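PDB 5YVD: Nsp15 from Middle East respiratory syndrome-related coronavirus, which is an endoribonuclease of the EndoU family that cleaves RNA, probably on the 3' side of uridylates, and assembles as a hexamer. Local coordinates for residues Asn274-Glu279 and Ala283-Val288. Numbering follows the deposited sequence.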
ATOM      1  N   ASN A 274     -15.604 -27.041  -4.090  1.00 44.28           N
ATOM      2  CA  ASN A 274     -16.883 -26.548  -3.609  1.00 43.82           C
ATOM      3  C   ASN A 274     -17.282 -25.316  -4.364  1.00 39.69           C
ATOM      4  O   ASN A 274     -16.534 -24.371  -4.420  1.00 37.95           O
ATOM      5  CB  ASN A 274     -16.785 -26.188  -2.126  1.00 48.31           C
ATOM      6  CG  ASN A 274     -16.700 -27.405  -1.212  1.00 49.01           C
ATOM      7  OD1 ASN A 274     -17.053 -28.518  -1.589  1.00 49.22           O
ATOM      8  ND2 ASN A 274     -16.237 -27.181   0.016  1.00 50.68           N
ATOM      9  N   TYR A 275     -18.485 -25.315  -4.913  1.00 41.95           N
ATOM     10  CA  TYR A 275     -18.957 -24.199  -5.724  1.00 42.11           C
ATOM     11  C   TYR A 275     -20.239 -23.608  -5.154  1.00 42.09           C
ATOM     12  O   TYR A 275     -21.027 -24.293  -4.514  1.00 38.85           O
ATOM     13  CB  TYR A 275     -19.176 -24.621  -7.191  1.00 40.67           C
ATOM     14  CG  TYR A 275     -17.915 -25.114  -7.879  1.00 40.95           C
ATOM     15  CD1 TYR A 275     -17.707 -26.464  -8.086  1.00 41.50           C
ATOM     16  CD2 TYR A 275     -16.922 -24.230  -8.319  1.00 44.32           C
ATOM     17  CE1 TYR A 275     -16.562 -26.940  -8.709  1.00 41.25           C
ATOM     18  CE2 TYR A 275     -15.765 -24.703  -8.946  1.00 43.67           C
ATOM     19  CZ  TYR A 275     -15.601 -26.072  -9.126  1.00 41.72           C
ATOM     20  OH  TYR A 275     -14.480 -26.594  -9.712  1.00 42.88           O
ATOM     21  N   PHE A 276     -20.408 -22.314  -5.411  1.00 44.80           N
ATOM     22  CA  PHE A 276     -21.603 -21.556  -5.101  1.00 46.68           C
ATOM     23  C   PHE A 276     -22.307 -21.383  -6.447  1.00 47.11           C
ATOM     24  O   PHE A 276     -21.914 -20.533  -7.237  1.00 52.05           O
ATOM     25  CB  PHE A 276     -21.153 -20.219  -4.535  1.00 46.96           C
ATOM     26  CG  PHE A 276     -22.255 -19.339  -4.051  1.00 48.67           C
ATOM     27  CD1 PHE A 276     -22.426 -19.121  -2.688  1.00 50.10           C
ATOM     28  CD2 PHE A 276     -23.062 -18.653  -4.941  1.00 53.22           C
ATOM     29  CE1 PHE A 276     -23.416 -18.271  -2.219  1.00 50.40           C
ATOM     30  CE2 PHE A 276     -24.057 -17.799  -4.469  1.00 56.79           C
ATOM     31  CZ  PHE A 276     -24.237 -17.616  -3.107  1.00 50.97           C
ATOM     32  N   ILE A 277     -23.312 -22.212  -6.724  1.00 44.12           N
ATOM     33  CA  ILE A 277     -23.873 -22.282  -8.062  1.00 43.84           C
ATOM     34  C   ILE A 277     -25.287 -21.757  -8.146  1.00 41.52           C
ATOM     35  O   ILE A 277     -26.123 -21.980  -7.265  1.00 36.43           O
ATOM     36  CB  ILE A 277     -23.871 -23.711  -8.640  1.00 45.11           C
ATOM     37  CG1 ILE A 277     -22.628 -24.466  -8.195  1.00 45.76           C
ATOM     38  CG2 ILE A 277     -23.953 -23.669 -10.172  1.00 43.58           C
ATOM     39  CD1 ILE A 277     -22.411 -25.756  -8.958  1.00 47.82           C
ATOM     40  N   THR A 278     -25.542 -21.089  -9.259  1.00 41.41           N
ATOM     41  CA  THR A 278     -26.840 -20.520  -9.543  1.00 43.95           C
ATOM     42  C   THR A 278     -27.207 -20.851 -10.982  1.00 40.59           C
ATOM     43  O   THR A 278     -26.353 -20.835 -11.857  1.00 38.07           O
ATOM     44  CB  THR A 278     -26.797 -18.993  -9.334  1.00 47.45           C
ATOM     45  OG1 THR A 278     -26.093 -18.700  -8.120  1.00 50.35           O
ATOM     46  CG2 THR A 278     -28.196 -18.396  -9.268  1.00 48.87           C
ATOM     47  N   GLU A 279     -28.470 -21.191 -11.217  1.00 44.17           N
ATOM     48  CA  GLU A 279     -28.980 -21.441 -12.572  1.00 42.88           C
ATOM     49  C   GLU A 279     -29.823 -20.235 -12.948  1.00 42.38           C
ATOM     50  O   GLU A 279     -30.677 -19.802 -12.167  1.00 38.74           O
ATOM     51  CB  GLU A 279     -29.810 -22.716 -12.608  1.00 42.94           C
ATOM     52  CG  GLU A 279     -29.970 -23.338 -13.986  1.00 46.35           C
ATOM     53  CD  GLU A 279     -31.150 -22.812 -14.801  1.00 48.30           C
ATOM     54  OE1 GLU A 279     -31.908 -21.916 -14.348  1.00 48.86           O
ATOM     55  OE2 GLU A 279     -31.319 -23.306 -15.934  1.00 49.27           O
ATOM     56  N   ALA A 283     -33.397 -19.702 -11.219  1.00 39.37           N
ATOM     57  CA  ALA A 283     -32.893 -19.093 -10.012  1.00 40.49           C
ATOM     58  C   ALA A 283     -32.564 -20.123  -8.926  1.00 38.12           C
ATOM     59  O   ALA A 283     -32.375 -19.768  -7.773  1.00 37.37           O
ATOM     60  CB  ALA A 283     -33.878 -18.050  -9.503  1.00 42.65           C
ATOM     61  N   ALA A 284     -32.470 -21.393  -9.298  1.00 37.19           N
ATOM     62  CA  ALA A 284     -32.077 -22.415  -8.350  1.00 36.33           C
ATOM     63  C   ALA A 284     -30.610 -22.136  -7.960  1.00 38.98           C
ATOM     64  O   ALA A 284     -29.774 -21.758  -8.813  1.00 33.52           O
ATOM     65  CB  ALA A 284     -32.236 -23.801  -8.958  1.00 35.49           C
ATOM     66  N   PHE A 285     -30.309 -22.293  -6.670  1.00 38.96           N
ATOM     67  CA  PHE A 285     -28.978 -22.021  -6.190  1.00 38.60           C
ATOM     68  C   PHE A 285     -28.576 -22.903  -5.018  1.00 37.61           C
ATOM     69  O   PHE A 285     -29.418 -23.372  -4.250  1.00 35.58           O
ATOM     70  CB  PHE A 285     -28.873 -20.555  -5.801  1.00 40.17           C
ATOM     71  CG  PHE A 285     -28.879 -20.319  -4.332  1.00 40.98           C
ATOM     72  CD1 PHE A 285     -27.701 -20.172  -3.645  1.00 42.43           C
ATOM     73  CD2 PHE A 285     -30.075 -20.241  -3.633  1.00 49.16           C
ATOM     74  CE1 PHE A 285     -27.706 -19.946  -2.281  1.00 46.34           C
ATOM     75  CE2 PHE A 285     -30.096 -20.011  -2.259  1.00 47.63           C
ATOM     76  CZ  PHE A 285     -28.904 -19.862  -1.587  1.00 46.33           C
ATOM     77  N   LYS A 286     -27.270 -23.117  -4.889  1.00 36.60           N
ATOM     78  CA  LYS A 286     -26.717 -23.810  -3.741  1.00 33.53           C
ATOM     79  C   LYS A 286     -25.378 -23.216  -3.376  1.00 33.78           C
ATOM     80  O   LYS A 286     -24.460 -23.229  -4.181  1.00 34.01           O
ATOM     81  CB  LYS A 286     -26.574 -25.277  -4.040  1.00 34.04           C
ATOM     82  CG  LYS A 286     -26.117 -26.085  -2.854  1.00 37.55           C
ATOM     83  CD  LYS A 286     -26.758 -27.471  -2.857  1.00 41.31           C
ATOM     84  CE  LYS A 286     -26.148 -28.358  -3.948  1.00 43.85           C
ATOM     85  NZ  LYS A 286     -26.958 -29.563  -4.314  1.00 46.11           N
ATOM     86  N   ALA A 287     -25.267 -22.722  -2.140  1.00 37.83           N
ATOM     87  CA  ALA A 287     -24.048 -22.071  -1.648  1.00 37.98           C
ATOM     88  C   ALA A 287     -22.863 -23.005  -1.598  1.00 37.87           C
ATOM     89  O   ALA A 287     -21.738 -22.558  -1.770  1.00 36.73           O
ATOM     90  CB  ALA A 287     -24.277 -21.472  -0.269  1.00 40.98           C
ATOM     91  N   VAL A 288     -23.111 -24.297  -1.355  1.00 39.68           N
ATOM     92  CA  VAL A 288     -22.023 -25.284  -1.251  1.00 39.63           C
ATOM     93  C   VAL A 288     -22.368 -26.562  -1.983  1.00 40.77           C
ATOM     94  O   VAL A 288     -22.956 -27.471  -1.399  1.00 40.63           O
ATOM     95  CB  VAL A 288     -21.677 -25.668   0.207  1.00 38.81           C
ATOM     96  CG1 VAL A 288     -20.337 -26.411   0.259  1.00 38.77           C
ATOM     97  CG2 VAL A 288     -21.652 -24.448   1.105  1.00 38.05           C
TER
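Glu279 N donates to Ala284 O at 2.8 Å, the carbonyl pointing almost straight at the donor, and this bond holds the turn end of an antiparallel beta hairpin in the endoribonuclease domain. Segment 274-279 lies on the middle strand of a three-stranded sheet, and 283-288 leads into strand 285-291, an outer one within the chain. At its strand end, Glu279 turns its carboxylate to the connecting loop: OE1 accepts from the backbone N of Asn281 and of Thr282, and OE2 forms a salt bridge with Arg254. The non-hydrogen-bonded pair Thr278/Phe285 separates that first bond from the hydrogen-bonded pair Ile277/Lys286, where Lys286 N reaches Ile277 O at 2.9 Å in the carbonyl plane and Ile277 N returns to Lys286 O at 3.0 Å. Buried, apolar Ile277 packs on Leu251 of helix 248-255, while the long Lys286 chain carries NZ away to the carbonyls of Leu242 and Gly244. On the opposite face, Thr278 OG1 bonds to Asn157 ND2 of the second subunit, whose Phe156 and Val63 pack on Thr278 and Phe285. Phe276 has CG anti to the backbone N (chi1 -175°), which lays its ring along the neighbouring strand: CE1 meets Ala287 CB at 3.8 Å, alanine's short side chain fitting beside it, and CZ approaches Phe285 CE1 at 4.3 Å, planes inclined at 43°. Beyond the corner at Ala287, Val288 CG1 packs alongside the Asn274 amide, 4.0 Å from its CG.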